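Local coordinates for protein sulfite reductase [ferredoxin] (Mycobacterium tuberculosis, PDB 1ZJ8) that reduces sulfite to sulfide with electrons from ferredoxin, using a siroheme and a [4Fe-4S] cluster, for the synthesis of sulfur-containing amino acids and cofactors, at residues G78-Y87 with K99-R108; R267-E276 with R325-P333. All coordinates share one frame; numbering follows the deposited sequence.

Contact 1: residues G78-Y87 with K99-R108; sequences GLYTQREQGY and KLEAKYFMMR. With SRM (siroheme), chain E.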
loop_
_atom_site.group_PDB
_atom_site.type_symbol
_atom_site.label_atom_id
_atom_site.label_comp_id
_atom_site.label_asym_id
_atom_site.label_seq_id
_atom_site.Cartn_x
_atom_site.Cartn_y
_atom_site.Cartn_z
ATOM N N GLY A 78 -10.974 10.383 -1.858
ATOM C CA GLY A 78 -10.856 9.087 -1.197
ATOM C C GLY A 78 -12.179 8.372 -0.938
ATOM O O GLY A 78 -12.262 7.535 -0.022
ATOM N N LEU A 79 -13.204 8.693 -1.744
ATOM C CA LEU A 79 -14.502 8.020 -1.677
ATOM C C LEU A 79 -14.616 7.123 -2.869
ATOM O O LEU A 79 -14.670 7.568 -4.007
ATOM C CB LEU A 79 -15.651 9.004 -1.646
ATOM C CG LEU A 79 -15.763 9.692 -0.285
ATOM C CD1 LEU A 79 -16.449 11.044 -0.426
ATOM C CD2 LEU A 79 -16.482 8.816 0.743
ATOM N N TYR A 80 -14.583 5.838 -2.579
ATOM C CA TYR A 80 -14.670 4.789 -3.565
ATOM C C TYR A 80 -15.977 4.033 -3.188
ATOM O O TYR A 80 -16.280 3.802 -2.013
ATOM C CB TYR A 80 -13.390 3.920 -3.467
ATOM C CG TYR A 80 -12.255 4.080 -4.512
ATOM C CD1 TYR A 80 -12.364 3.420 -5.739
ATOM C CD2 TYR A 80 -11.017 4.778 -4.236
ATOM C CE1 TYR A 80 -11.353 3.473 -6.699
ATOM C CE2 TYR A 80 -9.984 4.809 -5.216
ATOM C CZ TYR A 80 -10.180 4.163 -6.436
ATOM O OH TYR A 80 -9.207 4.190 -7.401
ATOM N N THR A 81 -16.778 3.713 -4.194
ATOM C CA THR A 81 -18.038 2.987 -4.018
ATOM C C THR A 81 -17.752 1.543 -3.521
ATOM O O THR A 81 -16.793 0.923 -3.991
ATOM C CB THR A 81 -18.779 2.982 -5.379
ATOM O OG1 THR A 81 -20.191 3.100 -5.170
ATOM C CG2 THR A 81 -18.419 1.750 -6.221
ATOM N N GLN A 82 -18.541 0.994 -2.594
ATOM C CA GLN A 82 -18.267 -0.381 -2.127
ATOM C C GLN A 82 -19.180 -1.454 -2.774
ATOM O O GLN A 82 -20.250 -1.140 -3.298
ATOM C CB GLN A 82 -18.251 -0.463 -0.583
ATOM C CG GLN A 82 -19.601 -0.473 0.157
ATOM C CD GLN A 82 -19.488 -0.950 1.631
ATOM O OE1 GLN A 82 -18.797 -0.340 2.458
ATOM N NE2 GLN A 82 -20.195 -2.037 1.953
ATOM N N ARG A 83 -18.737 -2.718 -2.729
ATOM C CA ARG A 83 -19.424 -3.855 -3.391
ATOM C C ARG A 83 -20.718 -4.273 -2.670
ATOM O O ARG A 83 -20.711 -4.551 -1.459
ATOM C CB ARG A 83 -18.496 -5.081 -3.498
ATOM C CG ARG A 83 -19.045 -6.274 -4.342
ATOM C CD ARG A 83 -18.362 -7.607 -3.964
ATOM N NE ARG A 83 -18.644 -8.757 -4.837
ATOM C CZ ARG A 83 -18.105 -8.959 -6.045
ATOM N NH1 ARG A 83 -17.293 -8.058 -6.582
ATOM N NH2 ARG A 83 -18.394 -10.060 -6.742
ATOM N N GLU A 84 -21.819 -4.325 -3.430
ATOM C CA GLU A 84 -23.102 -4.810 -2.912
ATOM C C GLU A 84 -22.955 -6.274 -2.483
ATOM O O GLU A 84 -22.140 -7.039 -3.046
ATOM C CB GLU A 84 -24.222 -4.670 -3.960
ATOM C CG GLU A 84 -25.633 -4.887 -3.414
ATOM C CD GLU A 84 -25.986 -3.878 -2.347
ATOM O OE1 GLU A 84 -26.361 -2.756 -2.715
ATOM O OE2 GLU A 84 -25.872 -4.192 -1.145
ATOM N N GLN A 85 -23.753 -6.648 -1.483
ATOM C CA GLN A 85 -23.714 -7.995 -0.903
ATOM C C GLN A 85 -24.276 -9.061 -1.834
ATOM O O GLN A 85 -25.152 -8.781 -2.642
ATOM C CB GLN A 85 -24.574 -8.056 0.375
ATOM C CG GLN A 85 -24.241 -7.051 1.473
ATOM C CD GLN A 85 -22.836 -7.230 2.023
ATOM O OE1 GLN A 85 -22.258 -8.323 1.948
ATOM N NE2 GLN A 85 -22.273 -6.156 2.567
ATOM N N GLY A 86 -23.784 -10.292 -1.695
ATOM C CA GLY A 86 -24.394 -11.469 -2.329
ATOM C C GLY A 86 -23.893 -11.866 -3.707
ATOM O O GLY A 86 -24.228 -12.939 -4.206
ATOM N N TYR A 87 -23.103 -11.005 -4.336
ATOM C CA TYR A 87 -22.573 -11.296 -5.665
ATOM C C TYR A 87 -21.190 -11.917 -5.525
ATOM O O TYR A 87 -20.324 -11.345 -4.871
ATOM C CB TYR A 87 -22.523 -10.024 -6.511
ATOM C CG TYR A 87 -23.874 -9.370 -6.657
ATOM C CD1 TYR A 87 -24.708 -9.667 -7.744
ATOM C CD2 TYR A 87 -24.328 -8.464 -5.706
ATOM C CE1 TYR A 87 -25.963 -9.054 -7.882
ATOM C CE2 TYR A 87 -25.578 -7.847 -5.827
ATOM C CZ TYR A 87 -26.396 -8.145 -6.912
ATOM O OH TYR A 87 -27.627 -7.527 -7.002
ATOM N N LYS A 99 -25.148 -3.299 -10.745
ATOM C CA LYS A 99 -25.496 -4.320 -9.729
ATOM C C LYS A 99 -24.529 -4.332 -8.550
ATOM O O LYS A 99 -24.944 -4.330 -7.386
ATOM C CB LYS A 99 -25.496 -5.738 -10.330
ATOM C CG LYS A 99 -26.759 -6.113 -11.091
ATOM C CD LYS A 99 -27.955 -6.243 -10.147
ATOM C CE LYS A 99 -29.220 -6.653 -10.903
ATOM N NZ LYS A 99 -30.367 -6.808 -9.974
ATOM N N LEU A 100 -23.236 -4.373 -8.879
ATOM C CA LEU A 100 -22.160 -4.462 -7.889
ATOM C C LEU A 100 -21.963 -3.178 -7.072
ATOM O O LEU A 100 -21.342 -3.206 -6.018
ATOM C CB LEU A 100 -20.855 -4.828 -8.578
ATOM C CG LEU A 100 -20.839 -6.205 -9.226
ATOM C CD1 LEU A 100 -19.681 -6.305 -10.208
ATOM C CD2 LEU A 100 -20.780 -7.304 -8.171
ATOM N N GLU A 101 -22.494 -2.061 -7.560
ATOM C CA GLU A 101 -22.349 -0.760 -6.907
ATOM C C GLU A 101 -23.390 -0.563 -5.802
ATOM O O GLU A 101 -24.549 -0.289 -6.096
ATOM C CB GLU A 101 -22.510 0.326 -7.973
ATOM C CG GLU A 101 -22.273 1.738 -7.505
ATOM C CD GLU A 101 -21.606 2.574 -8.589
ATOM O OE1 GLU A 101 -22.245 3.532 -9.111
ATOM O OE2 GLU A 101 -20.442 2.238 -8.933
ATOM N N ALA A 102 -22.973 -0.696 -4.543
ATOM C CA ALA A 102 -23.865 -0.499 -3.388
ATOM C C ALA A 102 -24.065 0.973 -3.078
ATOM O O ALA A 102 -23.431 1.834 -3.696
ATOM C CB ALA A 102 -23.323 -1.202 -2.149
ATOM N N LYS A 103 -24.941 1.245 -2.102
ATOM C CA LYS A 103 -25.258 2.621 -1.672
ATOM C C LYS A 103 -24.322 3.088 -0.558
ATOM O O LYS A 103 -24.622 4.072 0.136
ATOM C CB LYS A 103 -26.723 2.757 -1.194
ATOM C CG LYS A 103 -26.950 2.735 0.375
ATOM C CD LYS A 103 -28.329 3.299 0.760
ATOM C CE LYS A 103 -28.710 3.005 2.204
ATOM N NZ LYS A 103 -28.123 4.004 3.121
ATOM N N TYR A 104 -23.201 2.387 -0.377
ATOM C CA TYR A 104 -22.252 2.681 0.697
ATOM C C TYR A 104 -20.859 2.926 0.120
ATOM O O TYR A 104 -20.569 2.536 -1.009
ATOM C CB TYR A 104 -22.236 1.521 1.698
ATOM C CG TYR A 104 -23.527 1.357 2.487
ATOM C CD1 TYR A 104 -23.811 2.195 3.562
ATOM C CD2 TYR A 104 -24.459 0.363 2.159
ATOM C CE1 TYR A 104 -24.976 2.056 4.291
ATOM C CE2 TYR A 104 -25.639 0.214 2.877
ATOM C CZ TYR A 104 -25.895 1.064 3.949
ATOM O OH TYR A 104 -27.053 0.946 4.709
ATOM N N PHE A 105 -20.005 3.580 0.900
ATOM C CA PHE A 105 -18.660 3.963 0.448
ATOM C C PHE A 105 -17.546 3.395 1.313
ATOM O O PHE A 105 -17.657 3.323 2.536
ATOM C CB PHE A 105 -18.520 5.492 0.450
ATOM C CG PHE A 105 -19.404 6.177 -0.550
ATOM C CD1 PHE A 105 -20.669 6.646 -0.178
ATOM C CD2 PHE A 105 -18.985 6.334 -1.871
ATOM C CE1 PHE A 105 -21.503 7.267 -1.101
ATOM C CE2 PHE A 105 -19.805 6.957 -2.805
ATOM C CZ PHE A 105 -21.071 7.426 -2.421
ATOM N N MET A 106 -16.464 3.004 0.664
ATOM C CA MET A 106 -15.187 2.901 1.330
ATOM C C MET A 106 -14.660 4.341 1.418
ATOM O O MET A 106 -14.704 5.086 0.429
ATOM C CB MET A 106 -14.218 2.044 0.511
ATOM C CG MET A 106 -12.829 1.838 1.155
ATOM S SD MET A 106 -11.646 3.225 0.945
ATOM C CE MET A 106 -10.994 2.849 -0.694
ATOM N N MET A 107 -14.174 4.744 2.591
ATOM C CA MET A 107 -13.512 6.040 2.724
ATOM C C MET A 107 -12.081 5.870 3.255
ATOM O O MET A 107 -11.859 5.171 4.244
ATOM C CB MET A 107 -14.314 6.973 3.612
ATOM C CG MET A 107 -13.766 8.397 3.600
ATOM S SD MET A 107 -14.769 9.571 4.568
ATOM C CE MET A 107 -14.372 9.084 6.230
ATOM N N ARG A 108 -11.132 6.525 2.588
ATOM C CA ARG A 108 -9.698 6.312 2.796
ATOM C C ARG A 108 -9.070 7.562 3.386
ATOM O O ARG A 108 -9.097 8.626 2.770
ATOM C CB ARG A 108 -9.024 5.991 1.447
ATOM C CG ARG A 108 -7.505 5.724 1.498
ATOM C CD ARG A 108 -6.916 5.416 0.107
ATOM N NE ARG A 108 -7.369 4.125 -0.417
ATOM C CZ ARG A 108 -7.001 3.607 -1.590
ATOM N NH1 ARG A 108 -6.165 4.241 -2.405
ATOM N NH2 ARG A 108 -7.459 2.431 -1.965
HETATM FE FE SRM E . -5.069 -0.662 -4.604
HETATM C CHA SRM E . -7.677 -0.475 -6.803
HETATM C CHB SRM E . -7.163 -1.776 -2.239
HETATM C CHC SRM E . -2.590 -0.792 -2.500
HETATM C CHD SRM E . -2.989 -1.713 -7.154
HETATM N NA SRM E . -7.055 -0.861 -4.478
HETATM C C1A SRM E . -7.981 -0.620 -5.433
HETATM C C2A SRM E . -9.380 -0.520 -4.907
HETATM C CMA SRM E . -9.743 0.920 -4.715
HETATM C CDA SRM E . -10.368 -1.297 -5.733
HETATM C CEA SRM E . -11.283 -0.574 -6.669
HETATM O O3A SRM E . -10.790 0.066 -7.603
HETATM O O4A SRM E . -12.512 -0.605 -6.512
HETATM C C3A SRM E . -9.223 -1.217 -3.599
HETATM C CAA SRM E . -10.001 -0.615 -2.478
HETATM C CBA SRM E . -11.313 -1.353 -2.530
HETATM C CCA SRM E . -11.904 -1.487 -1.165
HETATM O O1A SRM E . -11.150 -1.746 -0.202
HETATM O O2A SRM E . -13.140 -1.312 -1.029
HETATM C C4A SRM E . -7.745 -1.275 -3.410
HETATM N NB SRM E . -4.955 -1.049 -2.680
HETATM C C1B SRM E . -5.881 -1.451 -1.806
HETATM C C2B SRM E . -5.429 -1.494 -0.373
HETATM C CMB SRM E . -6.456 -1.022 0.617
HETATM C CDB SRM E . -5.094 -2.913 -0.057
HETATM C CEB SRM E . -4.628 -3.236 1.318
HETATM O O3B SRM E . -5.305 -3.925 2.111
HETATM O O4B SRM E . -3.534 -2.782 1.651
HETATM C C3B SRM E . -4.182 -0.643 -0.484
HETATM C CAB SRM E . -4.507 0.818 -0.309
HETATM C CBB SRM E . -3.325 1.601 0.173
HETATM C CCB SRM E . -3.618 3.073 0.113
HETATM O O1B SRM E . -3.893 3.702 1.131
HETATM O O2B SRM E . -3.559 3.689 -0.946
HETATM C C4B SRM E . -3.871 -0.819 -1.946
HETATM N NC SRM E . -3.239 -1.259 -4.762
HETATM C C1C SRM E . -2.287 -1.072 -3.825
HETATM C C2C SRM E . -1.038 -1.551 -4.196
HETATM C CDC SRM E . 0.183 -1.769 -3.367
HETATM C CEC SRM E . 1.159 -0.683 -3.132
HETATM O O3C SRM E . 0.885 0.490 -3.473
HETATM O O4C SRM E . 2.228 -1.026 -2.607
HETATM C C3C SRM E . -1.207 -1.853 -5.514
HETATM C CAC SRM E . -0.048 -2.392 -6.286
HETATM C CBC SRM E . 1.126 -1.499 -6.627
HETATM C CCC SRM E . 0.758 -0.644 -7.826
HETATM O O1C SRM E . -0.086 0.286 -7.716
HETATM O O2C SRM E . 1.315 -0.929 -8.918
HETATM C C4C SRM E . -2.513 -1.608 -5.852
HETATM N ND SRM E . -5.209 -0.690 -6.623
HETATM C C1D SRM E . -4.318 -1.325 -7.401
HETATM C C2D SRM E . -4.919 -1.612 -8.641
HETATM C CAD SRM E . -4.125 -1.724 -9.930
HETATM C CBD SRM E . -3.949 -0.499 -10.772
HETATM C CCD SRM E . -3.079 -0.461 -11.996
HETATM O O1D SRM E . -2.074 0.282 -11.951
HETATM O O2D SRM E . -3.351 -1.151 -13.016
HETATM C C3D SRM E . -6.212 -1.122 -8.574
HETATM C CDD SRM E . -7.075 -0.792 -9.761
HETATM C CED SRM E . -6.891 0.459 -10.592
HETATM O O3D SRM E . -6.181 1.388 -10.204
HETATM O O4D SRM E . -7.449 0.586 -11.691
HETATM C C4D SRM E . -6.377 -0.552 -7.322
#
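M106 and Y80 pair through both of their backbone groups: M106 N donates to Y80 O at 2.8 Å, and Y80 N returns a straighter bond to M106 O at 3.1 Å, N-H...O 169°. R108 N to G78 O extends the pattern at one end; Q82 N to Y104 O, A102 N to Q82 O and E84 N to L100 O carry it the other way. Between T81-F105 and R83-E101 the register slips by two residues, which marks a beta bulge, and the chain turns a corner at K103. Within this chain, strand 79-83 is the outermost strand of an antiparallel sheet that borders the siroheme, and its neighbour 104-109 pairs in turn with 144-149. On the face shared by Y80 and M106 lies the cofactor. Siroheme methyl CMA sits 3.5 Å above the plane of the Y80 ring, over its centre, while the ring's CE2 is bonded covalently to C172 SG. The M106 side chain, its CG anti to the backbone N (chi1 -178°), lies beside that of Y80, pointing the same way, and its bent course brings CE to 3.8 Å from Y80 CB. R108 reaches a siroheme carboxylate, NH1 to O2B 3.0 Å, with that group over one guanidinium face; Q145 and A171 also bind this arginine. The other face carries L79, whose CD2 meets F105 CB at 3.9 Å and M107 CG. Past the bulge, L100 CD2 lies over the centre of the R83 guanidinium, 3.7 Å above it, and touches Y87 CB. NE and NH2 of that arginine both hold Y87 O, which lies in the guanidinium plane.

Contact 2: residues R267-E276 with R325-P333; sequences RVGAWVPLGE and RPLIDGPAP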
loop_
_atom_site.group_PDB
_atom_site.type_symbol
_atom_site.label_atom_id
_atom_site.label_comp_id
_atom_site.label_asym_id
_atom_site.label_seq_id
_atom_site.Cartn_x
_atom_site.Cartn_y
_atom_site.Cartn_z
ATOM N N ARG A 267 17.189 2.919 -10.525
ATOM C CA ARG A 267 17.981 4.054 -10.104
ATOM C C ARG A 267 18.229 5.057 -11.227
ATOM O O ARG A 267 18.742 4.722 -12.284
ATOM C CB ARG A 267 19.340 3.576 -9.598
ATOM C CG ARG A 267 19.258 2.660 -8.404
ATOM C CD ARG A 267 20.517 2.677 -7.568
ATOM N NE ARG A 267 20.970 4.050 -7.304
ATOM C CZ ARG A 267 22.090 4.598 -7.784
ATOM N NH1 ARG A 267 22.899 3.919 -8.583
ATOM N NH2 ARG A 267 22.400 5.849 -7.476
ATOM N N VAL A 268 17.914 6.311 -10.959
ATOM C CA VAL A 268 18.244 7.389 -11.872
ATOM C C VAL A 268 19.762 7.653 -11.861
ATOM O O VAL A 268 20.300 8.248 -12.798
ATOM C CB VAL A 268 17.458 8.654 -11.492
ATOM C CG1 VAL A 268 17.851 9.827 -12.391
ATOM C CG2 VAL A 268 15.936 8.372 -11.557
ATOM N N GLY A 269 20.434 7.193 -10.799
ATOM C CA GLY A 269 21.877 7.374 -10.616
ATOM C C GLY A 269 22.231 8.661 -9.886
ATOM O O GLY A 269 23.392 9.095 -9.925
ATOM N N ALA A 270 21.245 9.228 -9.179
ATOM C CA ALA A 270 21.321 10.584 -8.643
ATOM C C ALA A 270 21.287 10.603 -7.122
ATOM O O ALA A 270 20.619 9.769 -6.493
ATOM C CB ALA A 270 20.168 11.428 -9.189
ATOM N N TRP A 271 22.002 11.581 -6.552
ATOM C CA TRP A 271 21.963 11.908 -5.114
ATOM C C TRP A 271 21.302 13.280 -4.958
ATOM O O TRP A 271 21.628 14.213 -5.674
ATOM C CB TRP A 271 23.386 11.919 -4.522
ATOM C CG TRP A 271 23.499 12.193 -3.020
ATOM C CD1 TRP A 271 23.421 11.265 -2.000
ATOM C CD2 TRP A 271 23.744 13.462 -2.384
ATOM N NE1 TRP A 271 23.595 11.886 -0.778
ATOM C CE2 TRP A 271 23.798 13.227 -0.980
ATOM C CE3 TRP A 271 23.922 14.773 -2.860
ATOM C CZ2 TRP A 271 24.022 14.257 -0.048
ATOM C CZ3 TRP A 271 24.154 15.801 -1.928
ATOM C CH2 TRP A 271 24.191 15.533 -0.540
ATOM N N VAL A 272 20.373 13.386 -4.023
ATOM C CA VAL A 272 19.595 14.600 -3.819
ATOM C C VAL A 272 19.620 15.005 -2.338
ATOM O O VAL A 272 19.145 14.256 -1.476
ATOM C CB VAL A 272 18.135 14.361 -4.238
ATOM C CG1 VAL A 272 17.302 15.633 -4.077
ATOM C CG2 VAL A 272 18.069 13.839 -5.681
ATOM N N PRO A 273 20.145 16.202 -2.025
ATOM C CA PRO A 273 20.205 16.573 -0.600
ATOM C C PRO A 273 18.783 16.826 -0.081
ATOM O O PRO A 273 17.881 17.176 -0.859
ATOM C CB PRO A 273 21.045 17.855 -0.610
ATOM C CG PRO A 273 20.775 18.461 -1.986
ATOM C CD PRO A 273 20.619 17.287 -2.912
ATOM N N LEU A 274 18.560 16.640 1.207
ATOM C CA LEU A 274 17.191 16.712 1.731
ATOM C C LEU A 274 16.402 17.980 1.310
ATOM O O LEU A 274 15.198 17.902 1.039
ATOM C CB LEU A 274 17.205 16.551 3.259
ATOM C CG LEU A 274 15.834 16.479 3.932
ATOM C CD1 LEU A 274 14.940 15.373 3.348
ATOM C CD2 LEU A 274 16.020 16.270 5.426
ATOM N N GLY A 275 17.079 19.130 1.264
ATOM C CA GLY A 275 16.447 20.398 0.888
ATOM C C GLY A 275 15.856 20.461 -0.521
ATOM O O GLY A 275 14.892 21.166 -0.761
ATOM N N GLU A 276 16.434 19.706 -1.449
ATOM C CA GLU A 276 16.043 19.733 -2.856
ATOM C C GLU A 276 15.004 18.642 -3.206
ATOM O O GLU A 276 14.551 18.570 -4.358
ATOM C CB GLU A 276 17.301 19.571 -3.747
ATOM C CG GLU A 276 18.145 20.862 -4.019
ATOM C CD GLU A 276 19.609 20.594 -4.516
ATOM O OE1 GLU A 276 19.925 19.520 -5.100
ATOM O OE2 GLU A 276 20.463 21.486 -4.300
ATOM N N ARG A 325 18.835 22.056 -14.648
ATOM C CA ARG A 325 20.166 21.835 -14.060
ATOM C C ARG A 325 20.504 20.346 -13.934
ATOM O O ARG A 325 19.604 19.503 -13.897
ATOM C CB ARG A 325 20.259 22.478 -12.675
ATOM C CG ARG A 325 19.612 21.644 -11.598
ATOM C CD ARG A 325 19.302 22.431 -10.350
ATOM N NE ARG A 325 18.511 21.626 -9.420
ATOM C CZ ARG A 325 18.997 20.629 -8.678
ATOM N NH1 ARG A 325 20.282 20.288 -8.731
ATOM N NH2 ARG A 325 18.184 19.970 -7.868
ATOM N N PRO A 326 21.802 20.010 -13.848
ATOM C CA PRO A 326 22.108 18.591 -13.656
ATOM C C PRO A 326 21.781 18.135 -12.228
ATOM O O PRO A 326 21.687 18.975 -11.322
ATOM C CB PRO A 326 23.619 18.504 -13.949
ATOM C CG PRO A 326 24.145 19.867 -13.779
ATOM C CD PRO A 326 23.018 20.842 -13.916
ATOM N N LEU A 327 21.557 16.828 -12.062
ATOM C CA LEU A 327 21.523 16.202 -10.749
ATOM C C LEU A 327 22.915 15.707 -10.473
ATOM O O LEU A 327 23.638 15.356 -11.404
ATOM C CB LEU A 327 20.570 15.022 -10.731
ATOM C CG LEU A 327 19.096 15.369 -10.882
ATOM C CD1 LEU A 327 18.265 14.111 -11.109
ATOM C CD2 LEU A 327 18.637 16.109 -9.640
ATOM N N ILE A 328 23.287 15.693 -9.196
ATOM C CA ILE A 328 24.571 15.158 -8.766
ATOM C C ILE A 328 24.518 13.627 -8.876
ATOM O O ILE A 328 23.506 13.024 -8.531
ATOM C CB ILE A 328 24.893 15.576 -7.316
ATOM C CG1 ILE A 328 24.936 17.107 -7.187
ATOM C CG2 ILE A 328 26.203 14.935 -6.815
ATOM C CD1 ILE A 328 23.737 17.681 -6.385
ATOM N N ASP A 329 25.588 13.014 -9.389
ATOM C CA ASP A 329 25.704 11.559 -9.461
ATOM C C ASP A 329 25.828 11.005 -8.042
ATOM O O ASP A 329 26.420 11.644 -7.165
ATOM C CB ASP A 329 26.950 11.131 -10.262
ATOM C CG ASP A 329 26.800 11.302 -11.780
ATOM O OD1 ASP A 329 25.687 11.559 -12.312
ATOM O OD2 ASP A 329 27.835 11.154 -12.455
ATOM N N GLY A 330 25.279 9.812 -7.815
ATOM C CA GLY A 330 25.382 9.179 -6.505
ATOM C C GLY A 330 25.331 7.675 -6.593
ATOM O O GLY A 330 24.895 7.129 -7.579
ATOM N N PRO A 331 25.801 7.002 -5.544
ATOM C CA PRO A 331 25.688 5.551 -5.443
ATOM C C PRO A 331 24.337 5.040 -4.952
ATOM O O PRO A 331 23.493 5.801 -4.446
ATOM C CB PRO A 331 26.757 5.194 -4.397
ATOM C CG PRO A 331 26.811 6.370 -3.497
ATOM C CD PRO A 331 26.507 7.580 -4.377
ATOM N N ALA A 332 24.172 3.734 -5.109
ATOM C CA ALA A 332 23.081 2.988 -4.525
ATOM C C ALA A 332 23.503 2.567 -3.130
ATOM O O ALA A 332 24.677 2.371 -2.871
ATOM C CB ALA A 332 22.782 1.768 -5.369
ATOM N N PRO A 333 22.538 2.430 -2.219
ATOM C CA PRO A 333 22.861 1.877 -0.903
ATOM C C PRO A 333 22.831 0.368 -0.976
ATOM O O PRO A 333 22.159 -0.172 -1.851
ATOM C CB PRO A 333 21.720 2.386 -0.035
ATOM C CG PRO A 333 20.554 2.449 -0.978
ATOM C CD PRO A 333 21.106 2.753 -2.352
#
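G330 O receives R267 NH2 at 2.8 Å, a bond with an N-H...O angle of 151° that approaches from above the carbonyl plane. R267 belongs to strand 266-272, and the short, weakly bonded strand 328-329 lies antiparallel beside it as the outermost strand within this chain of a mixed sheet in which 266-272 also pairs with 249-254. Two backbone bonds give the register: G330 N to G269 O and W271 N to I328 O, each 2.9 Å, enclosing the non-hydrogen-bonded pair A270-D329. The second is the straighter, at 168°. D329 CA to G269 O and A270 CA to I328 O add a second, CA-H...O contact to each of these two carbonyl oxygens.

The arginine bends at chi3, and its guanidinium comes to lie along the backbone of 331-332, with A332 N 3.5 Å from R267 CZ, over the centre of one face. G269 N lies beyond the opposite face. R267 NE is bound by D251 of strand 249-254, so the polar end bridges that strand and the segment 325-333. The apolar contact across the segments centres on L327, whose CD1 meets A270 CB at 3.8 Å; this leucine also leans on R315 and L318 of helix 311-323. R315 pairs with D329 OD1 as well. W271 CB packs directly against the backbone of G330, 3.9 Å from G330 CA. At the other end of the contact E276 and R325 form a salt bridge, with carboxylate and guanidinium planes 65° apart; its single hydrogen bond, R325 NH2 to E276 OE1, is weak, at 3.3 Å.

In the fold
From the N terminus, residues 78-87 are met again by 99-108 after only 11 intervening residues, so contact 1 closes a short loop at the edge of an antiparallel sheet beside siroheme. It is complete well before contact 2 opens. The second closure is wider: 48 residues separate the segments 267-276 and 325-333, 36 of them helical, in helices 277-291, 302-309 and 311-323, and strand 328-329 ends a different, mixed sheet. The two closures run in series and neither nest nor cross. The centres of contact 1 and contact 2 lie about 43 Å apart, on opposite sides of the chain's centre. Their nearest atoms are about 24 Å apart; contact 1 borders the siroheme, whereas contact 2 lies away from the cofactors.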